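Local coordinates for PfkB (Polaromonas sp. JS666, PDB 4DU5), which probably phosphorylates a sugar or related small molecule at the expense of ATP, as kinases of the pfkB carbohydrate kinase family do, at residues 149-154 / 178-183; 172-177 / 209-214; 184-189 / 214-219. All coordinates share one frame; numbering follows the deposited sequence.

The three contacts lie on one side of the chain's centre. Contacts 1 and 3 belong to consecutive beta-alpha-beta units of the central sheet, and contact 2 packs the helices of those two units together. Contact 1 and contact 2 both use helix 169-182, with centres about 13 Å apart, while contacts 2 and 3 share R214 and have centres about 9 Å apart. Contacts 1 and 3 are about 11 Å apart between centres. A salt bridge links all three: R214 NE meets D178 OD1 at 2.9 Å. In pfkB kinases substrates bind at the C-terminal ends of the parallel strands, so contact 1 and the start of contact 3 are probably remote from the active site.

Contact 1 of 3, residues 149-154 / 178-183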
loop_
_atom_site.group_PDB
_atom_site.type_symbol
_atom_site.label_atom_id
_atom_site.label_comp_id
_atom_site.label_asym_id
_atom_site.label_seq_id
_atom_site.Cartn_x
_atom_site.Cartn_y
_atom_site.Cartn_z
ATOM N N TRP A 149 7.820 -31.257 -6.959
ATOM C CA TRP A 149 8.781 -30.283 -6.417
ATOM C C TRP A 149 8.852 -30.336 -4.888
ATOM O O TRP A 149 9.935 -30.244 -4.299
ATOM C CB TRP A 149 8.421 -28.874 -6.868
ATOM C CG TRP A 149 9.301 -27.837 -6.318
ATOM C CD1 TRP A 149 10.605 -27.606 -6.653
ATOM C CD2 TRP A 149 8.962 -26.871 -5.335
ATOM N NE1 TRP A 149 11.108 -26.562 -5.923
ATOM C CE2 TRP A 149 10.116 -26.090 -5.100
ATOM C CE3 TRP A 149 7.801 -26.588 -4.621
ATOM C CZ2 TRP A 149 10.135 -25.031 -4.191
ATOM C CZ3 TRP A 149 7.818 -25.532 -3.697
ATOM C CH2 TRP A 149 8.978 -24.774 -3.495
ATOM N N LEU A 150 7.683 -30.452 -4.281
ATOM C CA LEU A 150 7.529 -30.552 -2.865
ATOM C C LEU A 150 8.320 -31.768 -2.364
ATOM O O LEU A 150 9.271 -31.641 -1.556
ATOM C CB LEU A 150 6.051 -30.776 -2.587
ATOM C CG LEU A 150 5.389 -30.186 -1.358
ATOM C CD1 LEU A 150 4.026 -30.852 -1.133
ATOM C CD2 LEU A 150 6.308 -30.339 -0.174
ATOM N N LEU A 151 7.925 -32.938 -2.869
ATOM C CA LEU A 151 8.530 -34.209 -2.538
ATOM C C LEU A 151 10.051 -34.237 -2.723
ATOM O O LEU A 151 10.705 -35.169 -2.273
ATOM C CB LEU A 151 7.866 -35.292 -3.371
ATOM C CG LEU A 151 6.558 -35.950 -2.868
ATOM C CD1 LEU A 151 5.660 -35.067 -1.986
ATOM C CD2 LEU A 151 5.759 -36.520 -4.060
ATOM N N SER A 152 10.622 -33.216 -3.354
ATOM C CA SER A 152 12.051 -33.225 -3.642
ATOM C C SER A 152 12.866 -32.578 -2.515
ATOM O O SER A 152 14.099 -32.380 -2.631
ATOM C CB SER A 152 12.335 -32.554 -5.002
ATOM O OG SER A 152 12.549 -31.160 -4.905
ATOM N N ALA A 153 12.175 -32.219 -1.440
ATOM C CA ALA A 153 12.822 -31.622 -0.259
ATOM C C ALA A 153 12.662 -32.623 0.863
ATOM O O ALA A 153 11.724 -33.438 0.843
ATOM C CB ALA A 153 12.150 -30.247 0.110
ATOM N N ARG A 154 13.553 -32.595 1.844
ATOM C CA ARG A 154 13.485 -33.602 2.934
ATOM C C ARG A 154 12.310 -33.311 3.861
ATOM O O ARG A 154 11.684 -34.221 4.407
ATOM C CB ARG A 154 14.773 -33.636 3.753
ATOM C CG ARG A 154 16.037 -33.525 2.935
ATOM C CD ARG A 154 17.152 -34.305 3.556
ATOM N NE ARG A 154 18.011 -33.487 4.399
ATOM C CZ ARG A 154 18.150 -33.662 5.710
ATOM N NH1 ARG A 154 17.465 -34.622 6.345
ATOM N NH2 ARG A 154 18.977 -32.865 6.386
ATOM N N ASP A 178 -0.467 -33.415 4.200
ATOM C CA ASP A 178 -0.923 -34.747 3.754
ATOM C C ASP A 178 0.056 -35.400 2.788
ATOM O O ASP A 178 0.476 -36.548 2.973
ATOM C CB ASP A 178 -2.302 -34.648 3.081
ATOM C CG ASP A 178 -3.460 -34.512 4.085
ATOM O OD1 ASP A 178 -3.248 -34.672 5.299
ATOM O OD2 ASP A 178 -4.607 -34.251 3.672
ATOM N N LEU A 179 0.428 -34.641 1.770
ATOM C CA LEU A 179 1.248 -35.126 0.690
ATOM C C LEU A 179 2.599 -35.547 1.242
ATOM O O LEU A 179 3.062 -36.673 1.023
ATOM C CB LEU A 179 1.411 -33.993 -0.322
ATOM C CG LEU A 179 1.059 -34.065 -1.817
ATOM C CD1 LEU A 179 0.385 -35.357 -2.268
ATOM C CD2 LEU A 179 0.199 -32.849 -2.140
HETATM N N MSE A 180 3.214 -34.634 1.986
HETATM C CA MSE A 180 4.548 -34.807 2.519
HETATM C C MSE A 180 4.653 -35.964 3.530
HETATM O O MSE A 180 5.702 -36.617 3.641
HETATM C CB MSE A 180 4.966 -33.501 3.164
HETATM C CG MSE A 180 6.442 -33.292 3.218
HETATM SE SE MSE A 180 7.029 -33.131 1.401
HETATM C CE MSE A 180 8.847 -32.456 1.690
ATOM N N ARG A 181 3.568 -36.219 4.258
ATOM C CA ARG A 181 3.528 -37.335 5.192
ATOM C C ARG A 181 3.450 -38.647 4.437
ATOM O O ARG A 181 4.387 -39.438 4.492
ATOM C CB ARG A 181 2.382 -37.201 6.208
ATOM C CG ARG A 181 2.693 -37.882 7.572
ATOM C CD ARG A 181 2.120 -37.073 8.789
ATOM N NE ARG A 181 2.657 -37.544 10.075
ATOM C CZ ARG A 181 2.005 -37.518 11.247
ATOM N NH1 ARG A 181 0.753 -37.042 11.339
ATOM N NH2 ARG A 181 2.612 -37.976 12.341
ATOM N N ALA A 182 2.353 -38.870 3.713
ATOM C CA ALA A 182 2.184 -40.110 2.944
ATOM C C ALA A 182 3.461 -40.515 2.212
ATOM O O ALA A 182 3.775 -41.692 2.138
ATOM C CB ALA A 182 1.017 -40.015 1.981
ATOM N N ALA A 183 4.226 -39.553 1.718
ATOM C CA ALA A 183 5.504 -39.894 1.098
ATOM C C ALA A 183 6.617 -40.117 2.116
ATOM O O ALA A 183 7.765 -40.376 1.752
ATOM C CB ALA A 183 5.901 -38.849 0.121
#
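M180, built as selenomethionine, carries the largest share of this contact by reaching into the turn formed by residues 150-153. Its SE lies 3.3 Å from L150 CD2, and the methyl CE comes to 3.4 Å from L150 O. The same CE is 3.2 Å from A153 O, so the tip of the side chain ends beside two backbone carbonyl oxygens. A first torsion anti to the backbone N (chi1 -154°), followed by a bend at chi2 (66°), swings the selenium off the helix and across to the turn. L151 runs alongside M180 the other way, its CD1 4.1 Å from M180 SE, and its CG rests 4.2 Å from A183 CB. L150 and L179 cross obliquely, meeting where L150 CD1 lies 4.2 Å from L179 CB. These contacts bring the last turns of helix 169-182 against the corner that leads into strand 153-159, the helix and first strand of a beta-alpha-beta unit completed by strand 186-190. Behind the first shell, a type I beta turn from L150 to A153 fixes the surface that M180 meets, its closing bond running from A153 N to L150 O at 3.0 Å. S152, on the same turn, bonds through OG to W149 O at 2.8 Å, tilted 25° from the carbonyl plane. Farther out, W149 stacks on the ring of H103, and R154 forms a salt bridge with D28 and a hydrogen bond to L296 O. On the helix, R181 NH2 bonds to G245 O.

Contact 2 of 3, residues 172-177 / 209-214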
loop_
_atom_site.group_PDB
_atom_site.type_symbol
_atom_site.label_atom_id
_atom_site.label_comp_id
_atom_site.label_asym_id
_atom_site.label_seq_id
_atom_site.Cartn_x
_atom_site.Cartn_y
_atom_site.Cartn_z
ATOM N N ALA A 172 -4.854 -25.763 0.944
ATOM C CA ALA A 172 -3.497 -25.971 0.445
ATOM C C ALA A 172 -2.501 -26.321 1.557
ATOM O O ALA A 172 -1.529 -27.037 1.321
ATOM C CB ALA A 172 -3.027 -24.761 -0.321
ATOM N N ALA A 173 -2.737 -25.807 2.756
ATOM C CA ALA A 173 -1.900 -26.148 3.902
ATOM C C ALA A 173 -2.158 -27.617 4.213
ATOM O O ALA A 173 -1.256 -28.443 4.061
ATOM C CB ALA A 173 -2.208 -25.243 5.107
ATOM N N ARG A 174 -3.401 -27.928 4.597
ATOM C CA ARG A 174 -3.880 -29.300 4.734
ATOM C C ARG A 174 -3.314 -30.263 3.700
ATOM O O ARG A 174 -2.756 -31.293 4.073
ATOM C CB ARG A 174 -5.407 -29.344 4.694
ATOM C CG ARG A 174 -6.043 -28.508 5.758
ATOM C CD ARG A 174 -7.094 -29.291 6.507
ATOM N NE ARG A 174 -8.404 -29.225 5.864
ATOM C CZ ARG A 174 -9.326 -28.300 6.125
ATOM N NH1 ARG A 174 -9.096 -27.349 7.020
ATOM N NH2 ARG A 174 -10.484 -28.324 5.481
ATOM N N LYS A 175 -3.443 -29.936 2.415
ATOM C CA LYS A 175 -3.004 -30.843 1.359
ATOM C C LYS A 175 -1.484 -30.938 1.261
ATOM O O LYS A 175 -0.918 -32.010 1.016
ATOM C CB LYS A 175 -3.574 -30.418 -0.001
ATOM C CG LYS A 175 -3.937 -31.601 -0.899
ATOM C CD LYS A 175 -5.429 -32.037 -0.673
ATOM C CE LYS A 175 -5.659 -33.552 -0.927
ATOM N NZ LYS A 175 -4.747 -34.079 -2.002
ATOM N N THR A 176 -0.832 -29.797 1.420
ATOM C CA THR A 176 0.633 -29.730 1.473
ATOM C C THR A 176 1.217 -30.717 2.514
ATOM O O THR A 176 2.132 -31.482 2.214
ATOM C CB THR A 176 1.075 -28.252 1.712
ATOM O OG1 THR A 176 1.416 -27.666 0.446
ATOM C CG2 THR A 176 2.250 -28.164 2.592
HETATM N N MSE A 177 0.652 -30.714 3.721
HETATM C CA MSE A 177 1.088 -31.606 4.783
HETATM C C MSE A 177 0.812 -33.081 4.455
HETATM O O MSE A 177 1.759 -33.874 4.405
HETATM C CB MSE A 177 0.488 -31.169 6.119
HETATM C CG MSE A 177 1.144 -29.893 6.645
HETATM SE SE MSE A 177 0.149 -28.839 8.007
HETATM C CE MSE A 177 0.387 -27.067 7.237
ATOM N N ASN A 209 -5.524 -26.853 15.475
ATOM C CA ASN A 209 -5.492 -28.238 15.994
ATOM C C ASN A 209 -5.766 -29.361 15.004
ATOM O O ASN A 209 -5.435 -30.501 15.276
ATOM C CB ASN A 209 -6.422 -28.437 17.190
ATOM C CG ASN A 209 -5.923 -27.772 18.464
ATOM O OD1 ASN A 209 -4.748 -27.465 18.617
ATOM N ND2 ASN A 209 -6.839 -27.552 19.393
ATOM N N ASP A 210 -6.382 -29.066 13.870
ATOM C CA ASP A 210 -6.663 -30.116 12.895
ATOM C C ASP A 210 -5.439 -30.257 12.012
ATOM O O ASP A 210 -5.104 -31.344 11.545
ATOM C CB ASP A 210 -7.947 -29.807 12.084
ATOM C CG ASP A 210 -8.096 -30.698 10.822
ATOM O OD1 ASP A 210 -8.471 -31.896 10.969
ATOM O OD2 ASP A 210 -7.823 -30.188 9.687
ATOM N N LEU A 211 -4.775 -29.134 11.784
ATOM C CA LEU A 211 -3.486 -29.147 11.120
ATOM C C LEU A 211 -2.462 -29.963 11.945
ATOM O O LEU A 211 -1.585 -30.635 11.396
ATOM C CB LEU A 211 -3.005 -27.713 10.885
ATOM C CG LEU A 211 -3.742 -26.898 9.827
ATOM C CD1 LEU A 211 -3.707 -25.395 10.134
ATOM C CD2 LEU A 211 -3.186 -27.175 8.451
ATOM N N ALA A 212 -2.602 -29.916 13.268
ATOM C CA ALA A 212 -1.683 -30.611 14.158
ATOM C C ALA A 212 -1.710 -32.090 13.866
ATOM O O ALA A 212 -0.705 -32.767 14.008
ATOM C CB ALA A 212 -2.032 -30.340 15.610
ATOM N N THR A 213 -2.878 -32.573 13.454
ATOM C CA THR A 213 -3.097 -33.916 12.873
ATOM C C THR A 213 -2.152 -34.327 11.722
ATOM O O THR A 213 -2.141 -35.471 11.318
ATOM C CB THR A 213 -4.608 -34.020 12.411
ATOM O OG1 THR A 213 -5.465 -34.249 13.550
ATOM C CG2 THR A 213 -4.850 -35.085 11.320
ATOM N N ARG A 214 -1.329 -33.428 11.210
ATOM C CA ARG A 214 -0.585 -33.738 9.987
ATOM C C ARG A 214 0.931 -33.494 10.120
ATOM O O ARG A 214 1.701 -33.582 9.143
ATOM C CB ARG A 214 -1.170 -32.941 8.800
ATOM C CG ARG A 214 -2.554 -33.377 8.348
ATOM C CD ARG A 214 -3.308 -32.302 7.494
ATOM N NE ARG A 214 -4.595 -32.820 6.996
ATOM C CZ ARG A 214 -5.772 -32.634 7.599
ATOM N NH1 ARG A 214 -5.852 -31.900 8.705
ATOM N NH2 ARG A 214 -6.881 -33.171 7.097
#
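L211 and M177, a selenomethionine, meet at the buried heart of this contact, where helix 169-182 packs beside the C-terminal part of helix 201-212. Their side chains cross at about a right angle, with L211 CD2 3.8 Å from M177 SE. The same methyl lies 4.0 Å from A173 CB, so one branch of the leucine serves two residues a helical turn apart. The two backbones come nearest at M177 and R214, where M177 CB stands 3.6 Å from R214 CB. Both helices cover one face of the central sheet of the alpha/beta fold: M177 rests on V187 and L211 on F189, alternate residues of strand 186-190 on the same face. Toward the solvent side, where R174, D210 and R214 are partly exposed, the apolar fit gives way to a salt-bridge network of these three. The chain of R214, extended from CG to NE, runs past the helix, its CD 3.6 Å from R174 O. It brings NH1 to D210 OD2 at 2.8 Å, a bent bond (135° at the hydrogen) that meets the oxygen from 54° above the carboxylate plane. R174 CD lies over one face of the R214 guanidinium, 3.5 Å above its plane, and T213 CG2 covers the opposite face. The two guanidinium planes are 35° apart. R174 NE stands 4.0 Å from D210 OD2, a long salt bridge, and the oxygen lies well out of the R174 guanidinium plane, so only the charges link them. R214 NE has a second acid in D178. One carboxylate thus joins two arginines of unequal hold, which suggests that R214, with carbon over both faces and an acid for NE as well as NH1, is fixed more firmly than R174.

Contact 3 of 3, residues 184-189 / 214-219; sequences GRSVSF and RADWVL
D216 sets its CG anti to its own carbonyl carbon (chi1 -49°), which carries OD2 across to the neighbouring strand, where it accepts a hydrogen bond from V187 N at 2.8 Å. The N-H arrives on the anti side of the carboxylate, 34° out of its plane. With OG anti to the backbone N (chi1 171°), S186 holds it over one face of the W217 ring, 3.0 Å above the plane and off-centre, near CZ2; the hydroxyl's polar partner is H155, which also stacks on W217. Between the strands, V187 O accepts D216 N at 2.9 Å, tilted from the carbonyl plane, and W217 N at 3.1 Å, nearly in line with C=O. The parallel pairing goes on with F189 N to W217 O, 2.7 Å and nearly straight, then L219 N to F189 O at 2.8 Å. S188 and W217 point to one face of the sheet, F189 and V218 to the other. Strands 186-190 and 217-218, joined through helix 201-212, form a beta-alpha-beta unit. Beside the paired backbones, F189 CB packs against A215 CB at 3.4 Å. D216 also forms a salt bridge through OD1 with R181, and an alanine here would probably leave V187 N without this acceptor and R181 without its charged mate. Held by a strand N-H and a helix arginine, the buried acid is likely to be stabilised as the anion while tying helix 169-182 to the strand pair.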
loop_
_atom_site.group_PDB
_atom_site.type_symbol
_atom_site.label_atom_id
_atom_site.label_comp_id
_atom_site.label_asym_id
_atom_site.label_seq_id
_atom_site.Cartn_x
_atom_site.Cartn_y
_atom_site.Cartn_z
ATOM N N GLY A 184 6.275 -40.007 3.397
ATOM C CA GLY A 184 7.215 -40.289 4.469
ATOM C C GLY A 184 8.310 -39.252 4.554
ATOM O O GLY A 184 9.454 -39.559 4.899
ATOM N N ARG A 185 7.973 -38.018 4.207
ATOM C CA ARG A 185 8.868 -36.930 4.502
ATOM C C ARG A 185 8.451 -36.327 5.816
ATOM O O ARG A 185 7.365 -36.593 6.369
ATOM C CB ARG A 185 8.858 -35.856 3.418
ATOM C CG ARG A 185 10.058 -35.885 2.471
ATOM C CD ARG A 185 9.812 -36.786 1.281
ATOM N NE ARG A 185 10.904 -36.746 0.310
ATOM C CZ ARG A 185 11.018 -37.597 -0.713
ATOM N NH1 ARG A 185 10.113 -38.563 -0.907
ATOM N NH2 ARG A 185 12.042 -37.486 -1.544
ATOM N N SER A 186 9.335 -35.462 6.275
ATOM C CA SER A 186 9.280 -34.898 7.580
ATOM C C SER A 186 8.512 -33.559 7.574
ATOM O O SER A 186 8.731 -32.693 6.752
ATOM C CB SER A 186 10.724 -34.791 8.054
ATOM O OG SER A 186 10.818 -34.067 9.241
ATOM N N VAL A 187 7.580 -33.418 8.493
ATOM C CA VAL A 187 6.775 -32.216 8.578
ATOM C C VAL A 187 6.829 -31.579 9.949
ATOM O O VAL A 187 6.627 -32.234 10.959
ATOM C CB VAL A 187 5.304 -32.489 8.195
ATOM C CG1 VAL A 187 4.403 -31.327 8.589
ATOM C CG2 VAL A 187 5.211 -32.720 6.710
ATOM N N SER A 188 7.051 -30.282 9.953
ATOM C CA SER A 188 7.149 -29.470 11.120
ATOM C C SER A 188 5.930 -28.563 11.193
ATOM O O SER A 188 5.541 -27.948 10.198
ATOM C CB SER A 188 8.342 -28.567 10.892
ATOM O OG SER A 188 9.252 -28.711 11.928
ATOM N N PHE A 189 5.367 -28.400 12.375
ATOM C CA PHE A 189 4.278 -27.459 12.530
ATOM C C PHE A 189 4.488 -26.532 13.689
ATOM O O PHE A 189 4.745 -26.946 14.793
ATOM C CB PHE A 189 2.949 -28.189 12.659
ATOM C CG PHE A 189 1.759 -27.284 12.700
ATOM C CD1 PHE A 189 1.604 -26.256 11.767
ATOM C CD2 PHE A 189 0.761 -27.476 13.660
ATOM C CE1 PHE A 189 0.476 -25.417 11.816
ATOM C CE2 PHE A 189 -0.356 -26.639 13.731
ATOM C CZ PHE A 189 -0.511 -25.621 12.808
ATOM N N ARG A 214 -1.329 -33.428 11.210
ATOM C CA ARG A 214 -0.585 -33.738 9.987
ATOM C C ARG A 214 0.931 -33.494 10.120
ATOM O O ARG A 214 1.701 -33.582 9.143
ATOM C CB ARG A 214 -1.170 -32.941 8.800
ATOM C CG ARG A 214 -2.554 -33.377 8.348
ATOM C CD ARG A 214 -3.308 -32.302 7.494
ATOM N NE ARG A 214 -4.595 -32.820 6.996
ATOM C CZ ARG A 214 -5.772 -32.634 7.599
ATOM N NH1 ARG A 214 -5.852 -31.900 8.705
ATOM N NH2 ARG A 214 -6.881 -33.171 7.097
ATOM N N ALA A 215 1.370 -33.179 11.334
ATOM C CA ALA A 215 2.792 -32.906 11.558
ATOM C C ALA A 215 3.471 -34.029 12.330
ATOM O O ALA A 215 2.851 -34.693 13.158
ATOM C CB ALA A 215 2.957 -31.606 12.288
ATOM N N ASP A 216 4.759 -34.216 12.063
ATOM C CA ASP A 216 5.607 -35.053 12.915
ATOM C C ASP A 216 6.074 -34.278 14.144
ATOM O O ASP A 216 6.097 -34.817 15.231
ATOM C CB ASP A 216 6.813 -35.598 12.134
ATOM C CG ASP A 216 6.413 -36.223 10.794
ATOM O OD1 ASP A 216 5.487 -37.061 10.805
ATOM O OD2 ASP A 216 7.008 -35.880 9.740
ATOM N N TRP A 217 6.457 -33.019 13.955
ATOM C CA TRP A 217 6.995 -32.186 15.051
ATOM C C TRP A 217 6.144 -30.946 15.283
ATOM O O TRP A 217 5.974 -30.122 14.392
ATOM C CB TRP A 217 8.458 -31.746 14.816
ATOM C CG TRP A 217 9.346 -32.744 14.142
ATOM C CD1 TRP A 217 9.295 -34.089 14.267
ATOM C CD2 TRP A 217 10.444 -32.462 13.277
ATOM N NE1 TRP A 217 10.278 -34.676 13.509
ATOM C CE2 TRP A 217 10.996 -33.696 12.888
ATOM C CE3 TRP A 217 11.011 -31.282 12.783
ATOM C CZ2 TRP A 217 12.086 -33.797 12.044
ATOM C CZ3 TRP A 217 12.097 -31.380 11.912
ATOM C CH2 TRP A 217 12.632 -32.631 11.567
ATOM N N VAL A 218 5.625 -30.802 16.493
ATOM C CA VAL A 218 4.791 -29.661 16.808
ATOM C C VAL A 218 5.556 -28.733 17.733
ATOM O O VAL A 218 6.146 -29.186 18.702
ATOM C CB VAL A 218 3.441 -30.133 17.352
ATOM C CG1 VAL A 218 2.465 -28.968 17.522
ATOM C CG2 VAL A 218 2.851 -31.135 16.360
ATOM N N LEU A 219 5.570 -27.444 17.412
ATOM C CA LEU A 219 6.407 -26.465 18.108
ATOM C C LEU A 219 5.668 -25.360 18.870
ATOM O O LEU A 219 5.885 -24.188 18.611
ATOM C CB LEU A 219 7.341 -25.819 17.096
ATOM C CG LEU A 219 8.725 -26.376 16.882
ATOM C CD1 LEU A 219 8.890 -27.828 17.255
ATOM C CD2 LEU A 219 8.981 -26.187 15.444
#